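Local structure of tubulin-like protein CetZ (3ZID) at residues Leu201-Glu206 / Leu234-Ala239; Ala77-Gly82 / Leu160-Glu165; Arg247-Asn252 / Pro314-Val319. The protein binds GTP and probably hydrolyses it, belongs to the tubulin/FtsZ superfamily, and is probably involved in controlling the shape of archaeal cells. All blocks are in the same frame, centred on the assembly; numbering follows the deposited sequence.

In the fold
Read from the N terminus, the three contacts come in series, and none nests in or crosses another. Interaction 2 is first: it closes a loop of 77 residues within the GTPase domain by joining the start of helix 79-98 to the end of helix 150-165. Interaction 1 closes a loop of 27 residues, bringing helix 186-210 onto edge strand 232-238 of the mixed sheet. Interaction 3 spans 61 residues and returns strand 315-322 to helix 246-252. Interactions 1 and 3 have centres about 9 Å apart and share a sheet, since strands 232-238 and 315-322 are neighbours in it. Interaction 2 lies on the opposite side of the chain's centre, about 29 Å from interaction 1 between centres.

Interaction 1. Residues Leu201-Glu206 / Leu234-Ala239; sequences LLFLIE and LGYYQA
The long central helix of the tubulin/FtsZ fold, 186-210, rests L201 and F203 on L234 and Y236 of the edge strand 232-238, and the contact illustrates how this helix joins the nucleotide-binding domain to the second domain. No hydrogen bond links the two segments; side chains do the work at two places. Towards the start of the strand segment, L201 CD2 meets L234 CD1 at 4.1 Å, two methyl groups at the ends of chains that cross at about a right angle. The CB of L201 points away from the strand, but CG stands beside the backbone N and anti to the carbonyl carbon (chi1 -72°); this torsion, together with the setting of chi2, brings CD2 back to the interface. Further along, the rings of F203 and Y236 meet rim to rim. F203 CD2 lies 3.4 Å from Y236 CE2, and each of these atoms sits at the edge of the other ring, near its plane. The planes are almost perpendicular, 88° apart, yet neither ring covers the face of the other, and the centroids stay 5.9 Å apart; it is therefore not a T-shaped stack. F203 reaches this position with CG anti to the backbone N (chi1 -172°), and it also packs on L317 and V276. R315 of the adjacent strand ties the pair together, making a cation-pi contact with F203 and a hydrogen bond from NH1 to Y236 OH, which satisfies the hydroxyl. Nearer the nucleotide, the same helix carries N194, which binds GTP, so one element both contacts the guanine nucleotide and packs on the second domain's sheet, as the core helix does throughout the tubulin/FtsZ fold.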
loop_
_atom_site.group_PDB
_atom_site.type_symbol
_atom_site.label_atom_id
_atom_site.label_comp_id
_atom_site.label_asym_id
_atom_site.label_seq_id
_atom_site.Cartn_x
_atom_site.Cartn_y
_atom_site.Cartn_z
ATOM N N LEU A 201 -1.174 3.744 9.752
ATOM C CA LEU A 201 0.088 4.443 9.506
ATOM C C LEU A 201 0.395 5.435 10.626
ATOM O O LEU A 201 1.542 5.591 11.044
ATOM C CB LEU A 201 0.055 5.200 8.175
ATOM C CG LEU A 201 0.106 4.387 6.870
ATOM C CD1 LEU A 201 0.048 5.338 5.660
ATOM C CD2 LEU A 201 1.338 3.504 6.836
ATOM N N LEU A 202 -0.648 6.136 11.064
ATOM C CA LEU A 202 -0.514 7.093 12.157
ATOM C C LEU A 202 -0.135 6.404 13.463
ATOM O O LEU A 202 0.703 6.903 14.212
ATOM C CB LEU A 202 -1.787 7.918 12.306
ATOM C CG LEU A 202 -1.876 8.987 11.214
ATOM C CD1 LEU A 202 -3.252 9.627 11.213
ATOM C CD2 LEU A 202 -0.767 10.034 11.438
ATOM N N PHE A 203 -0.725 5.245 13.714
ATOM C CA PHE A 203 -0.371 4.436 14.877
ATOM C C PHE A 203 1.114 4.033 14.727
ATOM O O PHE A 203 1.900 4.162 15.667
ATOM C CB PHE A 203 -1.309 3.214 14.942
ATOM C CG PHE A 203 -1.192 2.374 16.199
ATOM C CD1 PHE A 203 -0.272 2.659 17.183
ATOM C CD2 PHE A 203 -2.038 1.290 16.384
ATOM C CE1 PHE A 203 -0.182 1.865 18.338
ATOM C CE2 PHE A 203 -1.957 0.494 17.523
ATOM C CZ PHE A 203 -1.018 0.782 18.497
ATOM N N LEU A 204 1.499 3.553 13.548
ATOM C CA LEU A 204 2.894 3.155 13.300
ATOM C C LEU A 204 3.906 4.287 13.574
ATOM O O LEU A 204 4.924 4.082 14.229
ATOM C CB LEU A 204 3.053 2.657 11.871
ATOM C CG LEU A 204 4.468 2.275 11.411
ATOM C CD1 LEU A 204 5.056 1.184 12.305
ATOM C CD2 LEU A 204 4.453 1.843 9.929
ATOM N N ILE A 205 3.611 5.475 13.064
ATOM C CA ILE A 205 4.454 6.630 13.271
ATOM C C ILE A 205 4.539 6.997 14.753
ATOM O O ILE A 205 5.623 7.205 15.275
ATOM C CB ILE A 205 3.922 7.817 12.455
ATOM C CG1 ILE A 205 4.157 7.566 10.962
ATOM C CG2 ILE A 205 4.598 9.115 12.878
ATOM C CD1 ILE A 205 3.223 8.348 10.068
ATOM N N GLU A 206 3.394 7.027 15.429
ATOM C CA GLU A 206 3.343 7.280 16.877
ATOM C C GLU A 206 4.205 6.292 17.671
ATOM O O GLU A 206 5.015 6.689 18.498
ATOM C CB GLU A 206 1.897 7.249 17.379
ATOM C CG GLU A 206 1.743 7.730 18.824
ATOM C CD GLU A 206 0.304 8.033 19.202
ATOM O OE1 GLU A 206 -0.577 7.179 18.964
ATOM O OE2 GLU A 206 0.061 9.133 19.742
ATOM N N LEU A 234 -0.053 -4.407 7.485
ATOM C CA LEU A 234 -0.293 -3.946 8.846
ATOM C C LEU A 234 -1.581 -4.583 9.371
ATOM O O LEU A 234 -2.606 -4.604 8.685
ATOM C CB LEU A 234 -0.442 -2.426 8.883
ATOM C CG LEU A 234 0.757 -1.614 8.423
ATOM C CD1 LEU A 234 0.452 -0.115 8.495
ATOM C CD2 LEU A 234 1.965 -1.933 9.296
ATOM N N GLY A 235 -1.537 -5.061 10.604
ATOM C CA GLY A 235 -2.736 -5.522 11.288
ATOM C C GLY A 235 -3.101 -4.584 12.442
ATOM O O GLY A 235 -2.287 -3.801 12.914
ATOM N N TYR A 236 -4.343 -4.649 12.886
ATOM C CA TYR A 236 -4.809 -3.666 13.837
ATOM C C TYR A 236 -6.005 -4.207 14.570
ATOM O O TYR A 236 -6.814 -4.925 13.993
ATOM C CB TYR A 236 -5.222 -2.415 13.094
ATOM C CG TYR A 236 -5.690 -1.270 13.949
ATOM C CD1 TYR A 236 -7.022 -1.130 14.315
ATOM C CD2 TYR A 236 -4.794 -0.295 14.352
ATOM C CE1 TYR A 236 -7.436 -0.047 15.073
ATOM C CE2 TYR A 236 -5.194 0.774 15.091
ATOM C CZ TYR A 236 -6.505 0.893 15.462
ATOM O OH TYR A 236 -6.859 1.989 16.208
ATOM N N TYR A 237 -6.095 -3.882 15.853
ATOM C CA TYR A 237 -7.284 -4.177 16.621
ATOM C C TYR A 237 -7.412 -3.238 17.785
ATOM O O TYR A 237 -6.478 -3.086 18.553
ATOM C CB TYR A 237 -7.263 -5.604 17.133
ATOM C CG TYR A 237 -8.496 -5.946 17.946
ATOM C CD1 TYR A 237 -9.704 -6.263 17.339
ATOM C CD2 TYR A 237 -8.445 -5.919 19.332
ATOM C CE1 TYR A 237 -10.819 -6.567 18.100
ATOM C CE2 TYR A 237 -9.548 -6.229 20.093
ATOM C CZ TYR A 237 -10.724 -6.537 19.475
ATOM O OH TYR A 237 -11.805 -6.820 20.248
ATOM N N GLN A 238 -8.562 -2.598 17.884
ATOM C CA GLN A 238 -8.901 -1.748 19.015
ATOM C C GLN A 238 -9.822 -2.518 19.956
ATOM O O GLN A 238 -10.919 -2.863 19.567
ATOM C CB GLN A 238 -9.631 -0.511 18.528
ATOM C CG GLN A 238 -10.220 0.314 19.644
ATOM C CD GLN A 238 -9.160 1.026 20.411
ATOM O OE1 GLN A 238 -8.554 1.933 19.880
ATOM N NE2 GLN A 238 -8.904 0.611 21.652
ATOM N N ALA A 239 -9.373 -2.808 21.171
ATOM C CA ALA A 239 -10.200 -3.490 22.165
ATOM C C ALA A 239 -11.253 -2.579 22.787
ATOM O O ALA A 239 -11.105 -1.356 22.774
ATOM C CB ALA A 239 -9.324 -4.102 23.272
#

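Interaction 2. Residues Ala77-Gly82 / Leu160-Glu165; sequences ANRSKG and LREMIE
The guanidinium of R79 takes the carboxylate of E162 at its edge, with no atom of the glutamate over either face. NH2 makes the salt bridge, 2.8 Å from E162 OE2, and OE1 stands further from the same NH2, at 3.2 Å. The two flat groups are turned 48° against each other, and NH1 remains 4.1 Å from OE1, so one nitrogen, not a paired two-nitrogen clasp, carries the contact. The arginine chain bends to get there, with NE almost eclipsing CB across the CG-CD bond (chi3 22°). NH1 instead bonds S118 OG, while K83, one turn further along the helix, gives E162 OE2 a second positive partner. With a leucine in place of R79, the E162 carboxylate would probably be less firmly fixed, with K83 as its remaining positive partner here, and S118 OG would be likely to lose its bond. N78 fixes the helix start as its N-cap, OD1 accepting from K81 N at 3.2 Å. The bridge spans from the first turn of helix 79-98 to the last turn of helix 150-165, with R79 lying on N155, F158 and C159, close to the GTP-binding G115, and E162 touching P122 of helix 117-131.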
loop_
_atom_site.group_PDB
_atom_site.type_symbol
_atom_site.label_atom_id
_atom_site.label_comp_id
_atom_site.label_asym_id
_atom_site.label_seq_id
_atom_site.Cartn_x
_atom_site.Cartn_y
_atom_site.Cartn_z
ATOM N N ALA A 77 -4.629 5.293 -17.512
ATOM C CA ALA A 77 -4.072 4.088 -16.900
ATOM C C ALA A 77 -2.848 3.605 -17.674
ATOM O O ALA A 77 -2.412 2.461 -17.525
ATOM C CB ALA A 77 -5.127 2.991 -16.817
ATOM N N ASN A 78 -2.288 4.496 -18.488
ATOM C CA ASN A 78 -1.130 4.176 -19.314
ATOM C C ASN A 78 0.185 4.398 -18.584
ATOM O O ASN A 78 0.633 5.530 -18.440
ATOM C CB ASN A 78 -1.167 5.015 -20.593
ATOM C CG ASN A 78 -0.133 4.581 -21.628
ATOM O OD1 ASN A 78 0.922 4.030 -21.308
ATOM N ND2 ASN A 78 -0.444 4.837 -22.886
ATOM N N ARG A 79 0.803 3.313 -18.129
ATOM C CA ARG A 79 2.042 3.414 -17.359
ATOM C C ARG A 79 3.206 3.963 -18.179
ATOM O O ARG A 79 4.089 4.625 -17.631
ATOM C CB ARG A 79 2.384 2.064 -16.725
ATOM C CG ARG A 79 1.374 1.717 -15.615
ATOM C CD ARG A 79 1.629 0.386 -14.925
ATOM N NE ARG A 79 3.005 -0.108 -15.027
ATOM C CZ ARG A 79 3.978 0.165 -14.167
ATOM N NH1 ARG A 79 3.757 0.959 -13.130
ATOM N NH2 ARG A 79 5.175 -0.357 -14.349
ATOM N N SER A 80 3.202 3.715 -19.489
ATOM C CA SER A 80 4.262 4.256 -20.336
ATOM C C SER A 80 4.222 5.774 -20.318
ATOM O O SER A 80 5.251 6.435 -20.147
ATOM C CB SER A 80 4.147 3.753 -21.786
ATOM O OG SER A 80 4.761 2.484 -21.960
ATOM N N LYS A 81 3.023 6.327 -20.464
ATOM C CA LYS A 81 2.864 7.771 -20.427
ATOM C C LYS A 81 3.183 8.297 -19.037
ATOM O O LYS A 81 3.770 9.369 -18.872
ATOM C CB LYS A 81 1.455 8.160 -20.855
ATOM C CG LYS A 81 1.256 8.033 -22.359
ATOM C CD LYS A 81 0.193 8.993 -22.855
ATOM C CE LYS A 81 0.497 9.432 -24.283
ATOM N NZ LYS A 81 -0.527 10.370 -24.823
ATOM N N GLY A 82 2.824 7.509 -18.035
ATOM C CA GLY A 82 3.136 7.868 -16.671
ATOM C C GLY A 82 4.626 8.023 -16.481
ATOM O O GLY A 82 5.089 9.013 -15.917
ATOM N N LEU A 160 4.147 -3.986 -9.220
ATOM C CA LEU A 160 4.691 -4.748 -8.092
ATOM C C LEU A 160 6.109 -5.251 -8.381
ATOM O O LEU A 160 6.977 -5.262 -7.494
ATOM C CB LEU A 160 3.760 -5.903 -7.708
ATOM C CG LEU A 160 2.466 -5.485 -6.996
ATOM C CD1 LEU A 160 1.455 -6.637 -6.974
ATOM C CD2 LEU A 160 2.780 -4.986 -5.572
ATOM N N ARG A 161 6.342 -5.669 -9.626
ATOM C CA ARG A 161 7.683 -6.073 -10.035
ATOM C C ARG A 161 8.689 -4.946 -9.893
ATOM O O ARG A 161 9.759 -5.144 -9.314
ATOM C CB ARG A 161 7.693 -6.610 -11.471
ATOM C CG ARG A 161 7.118 -8.005 -11.587
ATOM C CD ARG A 161 6.850 -8.412 -13.036
ATOM N NE ARG A 161 8.072 -8.558 -13.824
ATOM C CZ ARG A 161 8.115 -9.143 -15.016
ATOM N NH1 ARG A 161 7.008 -9.643 -15.542
ATOM N NH2 ARG A 161 9.259 -9.239 -15.674
ATOM N N GLU A 162 8.352 -3.762 -10.393
ATOM C CA GLU A 162 9.265 -2.628 -10.269
ATOM C C GLU A 162 9.547 -2.214 -8.828
ATOM O O GLU A 162 10.667 -1.806 -8.519
ATOM C CB GLU A 162 8.758 -1.420 -11.050
ATOM C CG GLU A 162 8.834 -1.578 -12.545
ATOM C CD GLU A 162 8.128 -0.459 -13.273
ATOM O OE1 GLU A 162 7.754 0.539 -12.618
ATOM O OE2 GLU A 162 7.971 -0.566 -14.503
ATOM N N MET A 163 8.537 -2.323 -7.962
ATOM C CA MET A 163 8.669 -1.982 -6.541
ATOM C C MET A 163 9.731 -2.840 -5.867
ATOM O O MET A 163 10.595 -2.339 -5.159
ATOM C CB MET A 163 7.336 -2.188 -5.806
ATOM C CG MET A 163 6.320 -1.052 -5.913
ATOM S SD MET A 163 6.944 0.553 -5.371
ATOM C CE MET A 163 5.405 1.434 -5.310
ATOM N N ILE A 164 9.652 -4.142 -6.099
ATOM C CA ILE A 164 10.634 -5.078 -5.590
ATOM C C ILE A 164 12.011 -4.764 -6.158
ATOM O O ILE A 164 13.009 -4.720 -5.429
ATOM C CB ILE A 164 10.245 -6.512 -5.971
ATOM C CG1 ILE A 164 8.950 -6.913 -5.273
ATOM C CG2 ILE A 164 11.356 -7.493 -5.633
ATOM C CD1 ILE A 164 8.405 -8.202 -5.810
ATOM N N GLU A 165 12.044 -4.523 -7.464
ATOM C CA GLU A 165 13.275 -4.216 -8.182
ATOM C C GLU A 165 13.996 -2.981 -7.641
ATOM O O GLU A 165 15.214 -2.918 -7.617
ATOM C CB GLU A 165 12.968 -4.056 -9.673
ATOM C CG GLU A 165 12.676 -5.389 -10.353
ATOM C CD GLU A 165 12.497 -5.284 -11.862
ATOM O OE1 GLU A 165 12.150 -4.186 -12.355
ATOM O OE2 GLU A 165 12.690 -6.313 -12.550
#

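Interaction 3. Residues Arg247-Asn252 / Pro314-Val319; sequences RAAIKN and PRVLSV
The peptide N-H of N252 donates to A248 O at 2.9 Å, a helical bond that spans the turn in which A249 and I250 meet V316. Here a short helix, 246-252, packs on the mixed sheet of the second domain of the tubulin/FtsZ fold, against strand 315-322. Strand alternation sets up the contact: V316 turns to this helix, whereas its neighbour L317 packs on the central helix 186-210, on the other face of the sheet. One branch of the valine carries most of the touching. With CG1 anti to the backbone N (chi1 178°), CG2 is the methyl directed into the helix, where it lies 3.7 Å from A249 CB. CG2 also rests on the helix backbone, 3.8 Å from A249 C and 4.0 Å from I250 N. The CB of I250 points away from the strand, and its CG1 makes a looser apolar contact with V316 CG2 at 4.3 Å before the side chain goes on to I277. The small side chain of A249 is consistent with the close approach of helix and strand, the CA atoms of I250 and V316 being 6.1 Å apart. Y237 of the neighbouring strand also packs on A249. Beyond the helix end, S318 OG is hydrogen-bonded to S253 O, a polar link next to an otherwise apolar interface. V316 CB itself lies against the helix backbone, 3.9 Å from A249 O.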
loop_
_atom_site.group_PDB
_atom_site.type_symbol
_atom_site.label_atom_id
_atom_site.label_comp_id
_atom_site.label_asym_id
_atom_site.label_seq_id
_atom_site.Cartn_x
_atom_site.Cartn_y
_atom_site.Cartn_z
ATOM N N ARG A 247 -4.166 -10.642 25.139
ATOM C CA ARG A 247 -4.063 -11.862 24.366
ATOM C C ARG A 247 -5.012 -11.832 23.183
ATOM O O ARG A 247 -4.620 -12.115 22.052
ATOM C CB ARG A 247 -4.389 -13.055 25.257
ATOM C CG ARG A 247 -4.618 -14.355 24.514
ATOM C CD ARG A 247 -4.937 -15.461 25.505
ATOM N NE ARG A 247 -4.820 -16.796 24.928
ATOM C CZ ARG A 247 -4.721 -17.906 25.652
ATOM N NH1 ARG A 247 -4.715 -17.830 26.976
ATOM N NH2 ARG A 247 -4.624 -19.090 25.056
ATOM N N ALA A 248 -6.264 -11.480 23.448
ATOM C CA ALA A 248 -7.255 -11.431 22.393
ATOM C C ALA A 248 -6.941 -10.285 21.450
ATOM O O ALA A 248 -7.067 -10.416 20.236
ATOM C CB ALA A 248 -8.653 -11.295 22.952
ATOM N N ALA A 249 -6.536 -9.159 22.021
ATOM C CA ALA A 249 -6.163 -8.019 21.212
ATOM C C ALA A 249 -4.995 -8.396 20.291
ATOM O O ALA A 249 -5.045 -8.079 19.122
ATOM C CB ALA A 249 -5.847 -6.808 22.069
ATOM N N ILE A 250 -3.958 -9.074 20.798
ATOM C CA ILE A 250 -2.820 -9.491 19.969
ATOM C C ILE A 250 -3.234 -10.442 18.866
ATOM O O ILE A 250 -2.912 -10.198 17.706
ATOM C CB ILE A 250 -1.670 -10.115 20.763
ATOM C CG1 ILE A 250 -0.964 -9.029 21.567
ATOM C CG2 ILE A 250 -0.670 -10.776 19.803
ATOM C CD1 ILE A 250 0.079 -9.558 22.534
ATOM N N LYS A 251 -4.009 -11.474 19.186
ATOM C CA LYS A 251 -4.521 -12.423 18.173
ATOM C C LYS A 251 -5.382 -11.800 17.078
ATOM O O LYS A 251 -5.234 -12.138 15.914
ATOM C CB LYS A 251 -5.346 -13.527 18.852
ATOM C CG LYS A 251 -6.072 -14.421 17.845
ATOM C CD LYS A 251 -6.736 -15.645 18.487
ATOM C CE LYS A 251 -7.406 -16.511 17.409
ATOM N NZ LYS A 251 -7.823 -17.865 17.898
ATOM N N ASN A 252 -6.305 -10.923 17.466
ATOM C CA ASN A 252 -7.238 -10.278 16.533
ATOM C C ASN A 252 -6.598 -9.339 15.484
ATOM O O ASN A 252 -7.170 -9.090 14.432
ATOM C CB ASN A 252 -8.275 -9.505 17.324
ATOM C CG ASN A 252 -9.288 -10.402 17.948
ATOM O OD1 ASN A 252 -9.430 -11.550 17.546
ATOM N ND2 ASN A 252 -9.933 -9.923 19.005
ATOM N N PRO A 314 -6.885 -0.634 25.259
ATOM C CA PRO A 314 -5.741 -1.102 24.478
ATOM C C PRO A 314 -6.028 -1.337 22.992
ATOM O O PRO A 314 -7.129 -1.728 22.616
ATOM C CB PRO A 314 -5.343 -2.408 25.168
ATOM C CG PRO A 314 -6.537 -2.777 26.046
ATOM C CD PRO A 314 -7.177 -1.505 26.416
ATOM N N ARG A 315 -5.025 -1.048 22.168
ATOM C CA ARG A 315 -5.071 -1.374 20.758
ATOM C C ARG A 315 -3.716 -1.965 20.373
ATOM O O ARG A 315 -2.682 -1.724 21.021
ATOM C CB ARG A 315 -5.406 -0.156 19.896
ATOM C CG ARG A 315 -4.410 0.990 19.979
ATOM C CD ARG A 315 -4.711 1.998 18.862
ATOM N NE ARG A 315 -3.750 3.097 18.855
ATOM C CZ ARG A 315 -3.731 4.064 17.941
ATOM N NH1 ARG A 315 -4.620 4.055 16.960
ATOM N NH2 ARG A 315 -2.831 5.041 18.019
ATOM N N VAL A 316 -3.733 -2.768 19.325
ATOM C CA VAL A 316 -2.544 -3.459 18.895
ATOM C C VAL A 316 -2.323 -3.190 17.423
ATOM O O VAL A 316 -3.252 -3.254 16.611
ATOM C CB VAL A 316 -2.657 -4.985 19.126
ATOM C CG1 VAL A 316 -1.406 -5.699 18.614
ATOM C CG2 VAL A 316 -2.858 -5.283 20.612
ATOM N N LEU A 317 -1.081 -2.889 17.100
ATOM C CA LEU A 317 -0.642 -2.825 15.725
ATOM C C LEU A 317 0.343 -3.947 15.468
ATOM O O LEU A 317 1.287 -4.151 16.214
ATOM C CB LEU A 317 0.018 -1.483 15.432
ATOM C CG LEU A 317 0.574 -1.360 14.003
ATOM C CD1 LEU A 317 -0.528 -1.015 13.067
ATOM C CD2 LEU A 317 1.648 -0.292 13.963
ATOM N N SER A 318 0.130 -4.661 14.382
ATOM C CA SER A 318 1.082 -5.670 13.967
ATOM C C SER A 318 1.687 -5.298 12.611
ATOM O O SER A 318 0.983 -4.888 11.686
ATOM C CB SER A 318 0.401 -7.042 13.915
ATOM O OG SER A 318 -0.707 -7.021 13.025
ATOM N N VAL A 319 3.000 -5.409 12.514
ATOM C CA VAL A 319 3.677 -5.185 11.249
ATOM C C VAL A 319 4.171 -6.550 10.875
ATOM O O VAL A 319 4.945 -7.144 11.604
ATOM C CB VAL A 319 4.855 -4.190 11.360
ATOM C CG1 VAL A 319 5.495 -3.949 9.972
ATOM C CG2 VAL A 319 4.389 -2.855 12.019
#